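Local coordinates for protein 4-alpha-glucanotransferase (Aquifex aeolicus, PDB 1TZ7) that is an amylomaltase, also called disproportionating enzyme or D-enzyme, a single-chain alpha/beta-barrel protein of the 4-alpha-glucanotransferase family, at residues A[373-385]-A[402-416]. Numbering follows the deposited sequence.
Sequences GSRVIEFAFYDKE and STHDLPPIRGWFENL
Trp412 donates its indole N-H to the tyrosine hydroxyl of Tyr382, NE1 to OH, at 3.0 Å. The oxygen is almost in the ring plane, but the N-H points somewhat off it (148°). The aliphatic part of Glu378 lies over one face of the same indole, modelled too close for the spacing to be trusted. Its carboxylate continues past the ring, the two planes only 16° apart. With CG anti to the backbone N (chi1 -163°) and the chain extended beyond it, the acid reaches the loop ahead of helix 409-414. There Glu378 OE2 comes within 2.7 Å of Pro407 O. Glu378 OE1 lies 3.5 Å from Leu406 CG, and OE2 lies 3.6 Å from Ile409 CD1.

Leu416 places CD2 over the rim of the opposite indole face, while its CD1 touches Tyr382 CE2 at 3.8 Å. The indole is thus flanked on both faces and bonded at its nitrogen. The Phe381 and Trp412 side chains run at about a right angle, touching through Phe381 CD1 and Trp412 CH2.

Nearer the strand, Val376 and Leu406 meet tip to tip, CG1 to CD2 at 3.8 Å. Phe379 brings CZ to 3.6 Å from the same Leu406 CD2.

Backbone bonds hold these groups in place. Phe379 N bonds to Val376 O in the 3-10 turn, and Leu406 N to Thr403 O in a type I turn. Asp459 takes bonds from Ser402 OG and the backbone N of Ile409, tying the loop to the helix start. Helix 437-447 packs against Ile377 and Ile409.

Strand 373-376 pairs in parallel with strand 397-400. The contact joins the end of strand 373-376 and the turn after it to the loop and helix that follow strand 397-400, at the C-terminal end of the parallel (beta/alpha)8 barrel characteristic of amylomaltases.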
ATOM      1  N   GLY A 373      13.535 -10.111   3.212  1.00 28.76           N
ATOM      2  CA  GLY A 373      13.824  -8.709   2.990  1.00 32.56           C
ATOM      3  C   GLY A 373      13.451  -8.263   1.587  1.00 35.42           C
ATOM      4  O   GLY A 373      12.882  -9.029   0.806  1.00 36.77           O
ATOM      5  N   SER A 374      13.771  -7.017   1.276  1.00 27.99           N
ATOM      6  CA  SER A 374      13.559  -6.467  -0.056  1.00 33.05           C
ATOM      7  C   SER A 374      14.913  -6.123  -0.695  1.00 28.61           C
ATOM      8  O   SER A 374      15.818  -5.635  -0.028  1.00 33.67           O
ATOM      9  CB  SER A 374      12.678  -5.205   0.024  1.00 34.91           C
ATOM     10  OG  SER A 374      11.366  -5.523   0.455  1.00 33.85           O
ATOM     11  N   ARG A 375      15.036  -6.390  -1.989  1.00 29.35           N
ATOM     12  CA  ARG A 375      16.174  -5.912  -2.773  1.00 22.93           C
ATOM     13  C   ARG A 375      15.690  -5.299  -4.081  1.00 27.08           C
ATOM     14  O   ARG A 375      14.667  -5.695  -4.621  1.00 27.17           O
ATOM     15  CB  ARG A 375      17.147  -7.054  -3.066  1.00 28.20           C
ATOM     16  CG  ARG A 375      17.655  -7.778  -1.835  1.00 31.01           C
ATOM     17  CD  ARG A 375      18.682  -6.997  -1.028  1.00 29.68           C
ATOM     18  NE  ARG A 375      18.937  -7.634   0.261  1.00 31.07           N
ATOM     19  CZ  ARG A 375      19.800  -8.640   0.455  1.00 35.19           C
ATOM     20  NH1 ARG A 375      19.951  -9.155   1.666  1.00 36.84           N
ATOM     21  NH2 ARG A 375      20.514  -9.125  -0.558  1.00 29.39           N
ATOM     22  N   VAL A 376      16.441  -4.331  -4.581  1.00 25.40           N
ATOM     23  CA  VAL A 376      16.047  -3.575  -5.762  1.00 27.02           C
ATOM     24  C   VAL A 376      17.260  -3.411  -6.659  1.00 25.05           C
ATOM     25  O   VAL A 376      18.260  -2.836  -6.255  1.00 21.84           O
ATOM     26  CB  VAL A 376      15.489  -2.167  -5.374  1.00 27.97           C
ATOM     27  CG1 VAL A 376      14.908  -1.460  -6.596  1.00 34.03           C
ATOM     28  CG2 VAL A 376      14.428  -2.294  -4.286  1.00 33.10           C
ATOM     29  N   ILE A 377      17.175  -3.927  -7.877  1.00 24.93           N
ATOM     30  CA  ILE A 377      18.342  -3.966  -8.762  1.00 25.65           C
ATOM     31  C   ILE A 377      18.764  -2.563  -9.209  1.00 23.06           C
ATOM     32  O   ILE A 377      19.907  -2.352  -9.616  1.00 23.66           O
ATOM     33  CB  ILE A 377      18.075  -4.868  -9.985  1.00 26.77           C
ATOM     34  CG1 ILE A 377      19.396  -5.250 -10.654  1.00 28.62           C
ATOM     35  CG2 ILE A 377      17.149  -4.173 -10.979  1.00 28.01           C
ATOM     36  CD1 ILE A 377      19.319  -6.490 -11.471  1.00 34.21           C
ATOM     37  N   GLU A 378      17.842  -1.609  -9.118  1.00 24.73           N
ATOM     38  CA  GLU A 378      18.156  -0.201  -9.401  1.00 28.94           C
ATOM     39  C   GLU A 378      19.220   0.368  -8.431  1.00 25.16           C
ATOM     40  O   GLU A 378      19.917   1.325  -8.760  1.00 30.02           O
ATOM     41  CB  GLU A 378      16.882   0.646  -9.328  1.00 33.12           C
ATOM     42  CG  GLU A 378      17.012   2.003  -9.979  1.00 44.17           C
ATOM     43  CD  GLU A 378      15.696   2.730 -10.076  1.00 34.15           C
ATOM     44  OE1 GLU A 378      15.552   3.787  -9.429  1.00 38.09           O
ATOM     45  OE2 GLU A 378      14.801   2.249 -10.806  1.00 27.20           O
ATOM     46  N   PHE A 379      19.325  -0.231  -7.243  1.00 26.40           N
ATOM     47  CA  PHE A 379      20.311   0.194  -6.229  1.00 26.73           C
ATOM     48  C   PHE A 379      21.651  -0.564  -6.354  1.00 30.10           C
ATOM     49  O   PHE A 379      22.532  -0.404  -5.516  1.00 31.02           O
ATOM     50  CB  PHE A 379      19.755  -0.037  -4.810  1.00 31.22           C
ATOM     51  CG  PHE A 379      18.564   0.838  -4.455  1.00 32.95           C
ATOM     52  CD1 PHE A 379      17.722   0.478  -3.406  1.00 35.72           C
ATOM     53  CD2 PHE A 379      18.294   2.014  -5.155  1.00 35.26           C
ATOM     54  CE1 PHE A 379      16.633   1.268  -3.065  1.00 45.91           C
ATOM     55  CE2 PHE A 379      17.203   2.804  -4.812  1.00 37.69           C
ATOM     56  CZ  PHE A 379      16.374   2.428  -3.765  1.00 43.91           C
ATOM     57  N   ALA A 380      21.796  -1.383  -7.395  1.00 29.26           N
ATOM     58  CA  ALA A 380      22.858  -2.407  -7.420  1.00 28.72           C
ATOM     59  C   ALA A 380      24.201  -1.886  -7.954  1.00 24.83           C
ATOM     60  O   ALA A 380      25.238  -2.526  -7.766  1.00 24.43           O
ATOM     61  CB  ALA A 380      22.408  -3.614  -8.229  1.00 29.91           C
ATOM     62  N   PHE A 381      24.183  -0.734  -8.613  1.00 30.79           N
ATOM     63  CA  PHE A 381      25.329  -0.310  -9.430  1.00 29.21           C
ATOM     64  C   PHE A 381      25.947   1.019  -8.962  1.00 29.22           C
ATOM     65  O   PHE A 381      26.662   1.683  -9.721  1.00 27.74           O
ATOM     66  CB  PHE A 381      24.915  -0.237 -10.895  1.00 27.96           C
ATOM     67  CG  PHE A 381      24.298  -1.496 -11.394  1.00 22.04           C
ATOM     68  CD1 PHE A 381      22.919  -1.611 -11.521  1.00 30.87           C
ATOM     69  CD2 PHE A 381      25.089  -2.591 -11.704  1.00 32.07           C
ATOM     70  CE1 PHE A 381      22.347  -2.788 -11.966  1.00 37.46           C
ATOM     71  CE2 PHE A 381      24.521  -3.769 -12.151  1.00 26.91           C
ATOM     72  CZ  PHE A 381      23.150  -3.868 -12.281  1.00 22.67           C
ATOM     73  N   TYR A 382      25.681   1.388  -7.708  1.00 25.44           N
ATOM     74  CA  TYR A 382      26.373   2.519  -7.070  1.00 33.05           C
ATOM     75  C   TYR A 382      27.628   2.046  -6.334  1.00 37.25           C
ATOM     76  O   TYR A 382      28.484   2.848  -5.982  1.00 37.03           O
ATOM     77  CB  TYR A 382      25.440   3.233  -6.088  1.00 36.46           C
ATOM     78  CG  TYR A 382      24.170   3.752  -6.717  1.00 28.23           C
ATOM     79  CD1 TYR A 382      22.934   3.489  -6.145  1.00 31.97           C
ATOM     80  CD2 TYR A 382      24.205   4.511  -7.881  1.00 48.59           C
ATOM     81  CE1 TYR A 382      21.769   3.962  -6.713  1.00 33.66           C
ATOM     82  CE2 TYR A 382      23.041   4.989  -8.460  1.00 34.66           C
ATOM     83  CZ  TYR A 382      21.828   4.710  -7.873  1.00 34.98           C
ATOM     84  OH  TYR A 382      20.672   5.176  -8.435  1.00 25.20           O
ATOM     85  N   ASP A 383      27.724   0.736  -6.112  1.00 35.95           N
ATOM     86  CA  ASP A 383      28.862   0.146  -5.401  1.00 39.55           C
ATOM     87  C   ASP A 383      29.128  -1.279  -5.914  1.00 39.12           C
ATOM     88  O   ASP A 383      28.193  -2.014  -6.248  1.00 44.73           O
ATOM     89  CB  ASP A 383      28.584   0.118  -3.894  1.00 45.35           C
ATOM     90  CG  ASP A 383      29.804  -0.269  -3.083  1.00 58.43           C
ATOM     91  OD1 ASP A 383      29.999  -1.478  -2.844  1.00 55.04           O
ATOM     92  OD2 ASP A 383      30.622   0.567  -2.642  1.00 71.71           O
ATOM     93  N   LYS A 384      30.405  -1.665  -5.971  1.00 36.45           N
ATOM     94  CA  LYS A 384      30.803  -2.904  -6.659  1.00 42.79           C
ATOM     95  C   LYS A 384      30.371  -4.173  -5.899  1.00 44.14           C
ATOM     96  O   LYS A 384      30.249  -5.249  -6.498  1.00 39.49           O
ATOM     97  CB  LYS A 384      32.316  -2.932  -6.894  1.00 50.22           C
ATOM     98  CG  LYS A 384      32.761  -3.981  -7.932  1.00 51.13           C
ATOM     99  CD  LYS A 384      34.161  -3.696  -8.471  1.00 69.98           C
ATOM    100  CE  LYS A 384      35.211  -4.577  -7.799  1.00 72.69           C
ATOM    101  NZ  LYS A 384      36.583  -4.314  -8.325  1.00 70.15           N
ATOM    102  N   GLU A 385      30.142  -4.042  -4.591  1.00 32.76           N
ATOM    103  CA  GLU A 385      29.737  -5.183  -3.761  1.00 38.61           C
ATOM    104  C   GLU A 385      28.346  -4.968  -3.143  1.00 32.86           C
ATOM    105  O   GLU A 385      28.042  -5.499  -2.073  1.00 32.68           O
ATOM    106  CB  GLU A 385      30.780  -5.432  -2.661  1.00 45.96           C
ATOM    107  CG  GLU A 385      31.991  -6.226  -3.140  1.00 52.34           C
ATOM    108  CD  GLU A 385      33.227  -5.995  -2.285  1.00 57.75           C
ATOM    109  OE1 GLU A 385      34.145  -5.284  -2.746  1.00 71.95           O
ATOM    110  OE2 GLU A 385      33.282  -6.529  -1.158  1.00 63.07           O
ATOM    111  N   SER A 402      12.262  -2.257  -9.835  1.00 31.42           N
ATOM    112  CA  SER A 402      12.145  -0.971  -9.168  1.00 28.83           C
ATOM    113  C   SER A 402      10.836  -0.929  -8.380  1.00 32.32           C
ATOM    114  O   SER A 402      10.034  -1.870  -8.438  1.00 31.37           O
ATOM    115  CB  SER A 402      12.201   0.174 -10.194  1.00 32.21           C
ATOM    116  OG  SER A 402      11.167   0.060 -11.149  1.00 28.46           O
ATOM    117  N   THR A 403      10.627   0.145  -7.631  1.00 32.71           N
ATOM    118  CA  THR A 403       9.411   0.287  -6.826  1.00 32.79           C
ATOM    119  C   THR A 403       8.702   1.583  -7.131  1.00 32.84           C
ATOM    120  O   THR A 403       9.182   2.408  -7.905  1.00 28.34           O
ATOM    121  CB  THR A 403       9.739   0.230  -5.310  1.00 37.67           C
ATOM    122  OG1 THR A 403      10.439   1.419  -4.911  1.00 31.89           O
ATOM    123  CG2 THR A 403      10.713  -0.913  -4.991  1.00 33.63           C
ATOM    124  N   HIS A 404       7.559   1.759  -6.499  1.00 25.93           N
ATOM    125  CA  HIS A 404       6.729   2.915  -6.716  1.00 30.48           C
ATOM    126  C   HIS A 404       7.342   4.223  -6.162  1.00 25.42           C
ATOM    127  O   HIS A 404       6.906   5.309  -6.518  1.00 28.27           O
ATOM    128  CB  HIS A 404       5.382   2.676  -6.099  1.00 34.32           C
ATOM    129  CG  HIS A 404       5.405   2.540  -4.606  1.00 41.39           C
ATOM    130  ND1 HIS A 404       6.160   1.621  -3.925  1.00 42.44           N
ATOM    131  CD2 HIS A 404       4.746   3.215  -3.685  1.00 42.00           C
ATOM    132  CE1 HIS A 404       5.943   1.768  -2.626  1.00 39.70           C
ATOM    133  NE2 HIS A 404       5.092   2.722  -2.464  1.00 50.38           N
ATOM    134  N   ASP A 405       8.346   4.101  -5.296  1.00 30.71           N
ATOM    135  CA  ASP A 405       9.063   5.279  -4.768  1.00 27.97           C
ATOM    136  C   ASP A 405      10.226   5.694  -5.682  1.00 31.99           C
ATOM    137  O   ASP A 405      10.915   6.663  -5.410  1.00 29.53           O
ATOM    138  CB  ASP A 405       9.599   4.989  -3.367  1.00 36.48           C
ATOM    139  CG  ASP A 405       8.508   4.924  -2.330  1.00 33.18           C
ATOM    140  OD1 ASP A 405       7.594   5.781  -2.369  1.00 33.78           O
ATOM    141  OD2 ASP A 405       8.480   4.055  -1.438  1.00 52.36           O
ATOM    142  N   LEU A 406      10.429   4.946  -6.756  1.00 30.12           N
ATOM    143  CA  LEU A 406      11.604   5.104  -7.601  1.00 28.09           C
ATOM    144  C   LEU A 406      11.176   5.420  -9.011  1.00 29.82           C
ATOM    145  O   LEU A 406      10.059   5.103  -9.411  1.00 33.15           O
ATOM    146  CB  LEU A 406      12.419   3.810  -7.605  1.00 35.85           C
ATOM    147  CG  LEU A 406      13.525   3.646  -6.555  1.00 50.02           C
ATOM    148  CD1 LEU A 406      13.166   4.308  -5.239  1.00 58.83           C
ATOM    149  CD2 LEU A 406      13.815   2.171  -6.348  1.00 30.88           C
ATOM    150  N   PRO A 407      12.069   6.023  -9.784  1.00 30.46           N
ATOM    151  CA  PRO A 407      11.868   6.105 -11.227  1.00 29.66           C
ATOM    152  C   PRO A 407      11.895   4.706 -11.820  1.00 33.16           C
ATOM    153  O   PRO A 407      12.632   3.859 -11.319  1.00 31.09           O
ATOM    154  CB  PRO A 407      13.066   6.948 -11.718  1.00 31.15           C
ATOM    155  CG  PRO A 407      14.048   6.974 -10.595  1.00 40.24           C
ATOM    156  CD  PRO A 407      13.332   6.638  -9.348  1.00 36.91           C
ATOM    157  N   PRO A 408      11.092   4.447 -12.845  1.00 31.28           N
ATOM    158  CA  PRO A 408      11.211   3.196 -13.590  1.00 29.05           C
ATOM    159  C   PRO A 408      12.613   3.050 -14.156  1.00 27.46           C
ATOM    160  O   PRO A 408      13.280   4.059 -14.403  1.00 27.60           O
ATOM    161  CB  PRO A 408      10.170   3.349 -14.713  1.00 33.62           C
ATOM    162  CG  PRO A 408       9.201   4.356 -14.195  1.00 35.27           C
ATOM    163  CD  PRO A 408      10.016   5.306 -13.369  1.00 38.24           C
ATOM    164  N   ILE A 409      13.055   1.813 -14.346  1.00 27.60           N
ATOM    165  CA  ILE A 409      14.437   1.523 -14.747  1.00 27.13           C
ATOM    166  C   ILE A 409      14.914   2.382 -15.927  1.00 27.34           C
ATOM    167  O   ILE A 409      16.055   2.844 -15.940  1.00 26.70           O
ATOM    168  CB  ILE A 409      14.578   0.015 -15.092  1.00 21.14           C
ATOM    169  CG1 ILE A 409      14.597  -0.826 -13.809  1.00 28.43           C
ATOM    170  CG2 ILE A 409      15.852  -0.245 -15.928  1.00 23.59           C
ATOM    171  CD1 ILE A 409      15.758  -0.491 -12.856  1.00 46.15           C
ATOM    172  N   ARG A 410      14.047   2.589 -16.914  1.00 30.27           N
ATOM    173  CA  ARG A 410      14.443   3.303 -18.134  1.00 30.10           C
ATOM    174  C   ARG A 410      14.735   4.778 -17.848  1.00 26.57           C
ATOM    175  O   ARG A 410      15.645   5.353 -18.430  1.00 22.12           O
ATOM    176  CB  ARG A 410      13.360   3.181 -19.209  1.00 25.83           C
ATOM    177  CG  ARG A 410      13.769   3.764 -20.583  1.00 29.06           C
ATOM    178  CD  ARG A 410      12.781   3.452 -21.707  1.00 29.54           C
ATOM    179  NE  ARG A 410      13.306   3.817 -23.022  1.00 24.87           N
ATOM    180  CZ  ARG A 410      12.666   3.608 -24.173  1.00 33.76           C
ATOM    181  NH1 ARG A 410      11.473   3.036 -24.183  1.00 28.10           N
ATOM    182  NH2 ARG A 410      13.224   3.974 -25.320  1.00 28.63           N
ATOM    183  N   GLY A 411      13.950   5.380 -16.953  1.00 27.15           N
ATOM    184  CA  GLY A 411      14.157   6.768 -16.556  1.00 30.61           C
ATOM    185  C   GLY A 411      15.327   6.926 -15.596  1.00 25.81           C
ATOM    186  O   GLY A 411      16.040   7.922 -15.628  1.00 30.58           O
ATOM    187  N   TRP A 412      15.508   5.934 -14.738  1.00 25.72           N
ATOM    188  CA  TRP A 412      16.667   5.865 -13.859  1.00 22.93           C
ATOM    189  C   TRP A 412      17.954   5.796 -14.684  1.00 27.55           C
ATOM    190  O   TRP A 412      18.941   6.479 -14.380  1.00 25.12           O
ATOM    191  CB  TRP A 412      16.541   4.638 -12.942  1.00 27.10           C
ATOM    192  CG  TRP A 412      17.825   4.159 -12.341  1.00 34.37           C
ATOM    193  CD1 TRP A 412      18.450   4.656 -11.230  1.00 37.51           C
ATOM    194  CD2 TRP A 412      18.632   3.068 -12.799  1.00 34.21           C
ATOM    195  NE1 TRP A 412      19.601   3.946 -10.977  1.00 32.79           N
ATOM    196  CE2 TRP A 412      19.735   2.964 -11.926  1.00 27.72           C
ATOM    197  CE3 TRP A 412      18.539   2.163 -13.871  1.00 29.32           C
ATOM    198  CZ2 TRP A 412      20.737   1.998 -12.090  1.00 28.21           C
ATOM    199  CZ3 TRP A 412      19.532   1.205 -14.028  1.00 28.77           C
ATOM    200  CH2 TRP A 412      20.614   1.132 -13.142  1.00 33.40           C
ATOM    201  N   PHE A 413      17.935   4.986 -15.736  1.00 25.84           N
ATOM    202  CA  PHE A 413      19.107   4.820 -16.579  1.00 30.06           C
ATOM    203  C   PHE A 413      19.428   6.097 -17.326  1.00 25.52           C
ATOM    204  O   PHE A 413      20.596   6.417 -17.544  1.00 27.78           O
ATOM    205  CB  PHE A 413      18.904   3.678 -17.575  1.00 23.91           C
ATOM    206  CG  PHE A 413      20.096   3.421 -18.438  1.00 22.25           C
ATOM    207  CD1 PHE A 413      21.159   2.660 -17.967  1.00 23.58           C
ATOM    208  CD2 PHE A 413      20.171   3.953 -19.721  1.00 22.37           C
ATOM    209  CE1 PHE A 413      22.270   2.427 -18.765  1.00 24.40           C
ATOM    210  CE2 PHE A 413      21.281   3.720 -20.521  1.00 30.30           C
ATOM    211  CZ  PHE A 413      22.329   2.959 -20.042  1.00 25.50           C
ATOM    212  N   GLU A 414      18.391   6.831 -17.725  1.00 26.85           N
ATOM    213  CA  GLU A 414      18.575   8.077 -18.468  1.00 28.08           C
ATOM    214  C   GLU A 414      19.453   9.048 -17.680  1.00 26.96           C
ATOM    215  O   GLU A 414      20.303   9.719 -18.247  1.00 25.42           O
ATOM    216  CB  GLU A 414      17.220   8.727 -18.778  1.00 31.41           C
ATOM    217  CG  GLU A 414      17.320  10.044 -19.551  1.00 37.06           C
ATOM    218  CD  GLU A 414      15.963  10.633 -19.887  1.00 43.41           C
ATOM    219  OE1 GLU A 414      15.873  11.395 -20.872  1.00 58.01           O
ATOM    220  OE2 GLU A 414      14.987  10.337 -19.167  1.00 46.00           O
ATOM    221  N   ASN A 415      19.235   9.108 -16.364  1.00 33.04           N
ATOM    222  CA  ASN A 415      19.926  10.076 -15.501  1.00 33.63           C
ATOM    223  C   ASN A 415      21.074   9.442 -14.710  1.00 33.58           C
ATOM    224  O   ASN A 415      21.629  10.062 -13.810  1.00 27.24           O
ATOM    225  CB  ASN A 415      18.928  10.714 -14.525  1.00 39.07           C
ATOM    226  CG  ASN A 415      17.857  11.514 -15.228  1.00 30.96           C
ATOM    227  OD1 ASN A 415      18.142  12.279 -16.139  1.00 33.28           O
ATOM    228  ND2 ASN A 415      16.613  11.339 -14.804  1.00 32.92           N
ATOM    229  N   LEU A 416      21.421   8.204 -15.047  1.00 30.70           N
ATOM    230  CA  LEU A 416      22.456   7.479 -14.317  1.00 28.35           C
ATOM    231  C   LEU A 416      23.843   8.030 -14.662  1.00 26.89           C
ATOM    232  O   LEU A 416      24.168   8.225 -15.835  1.00 24.24           O
ATOM    233  CB  LEU A 416      22.387   5.987 -14.641  1.00 30.29           C
ATOM    234  CG  LEU A 416      23.224   5.057 -13.757  1.00 25.34           C
ATOM    235  CD1 LEU A 416      22.782   5.138 -12.298  1.00 30.72           C
ATOM    236  CD2 LEU A 416      23.135   3.626 -14.266  1.00 35.98           C
TER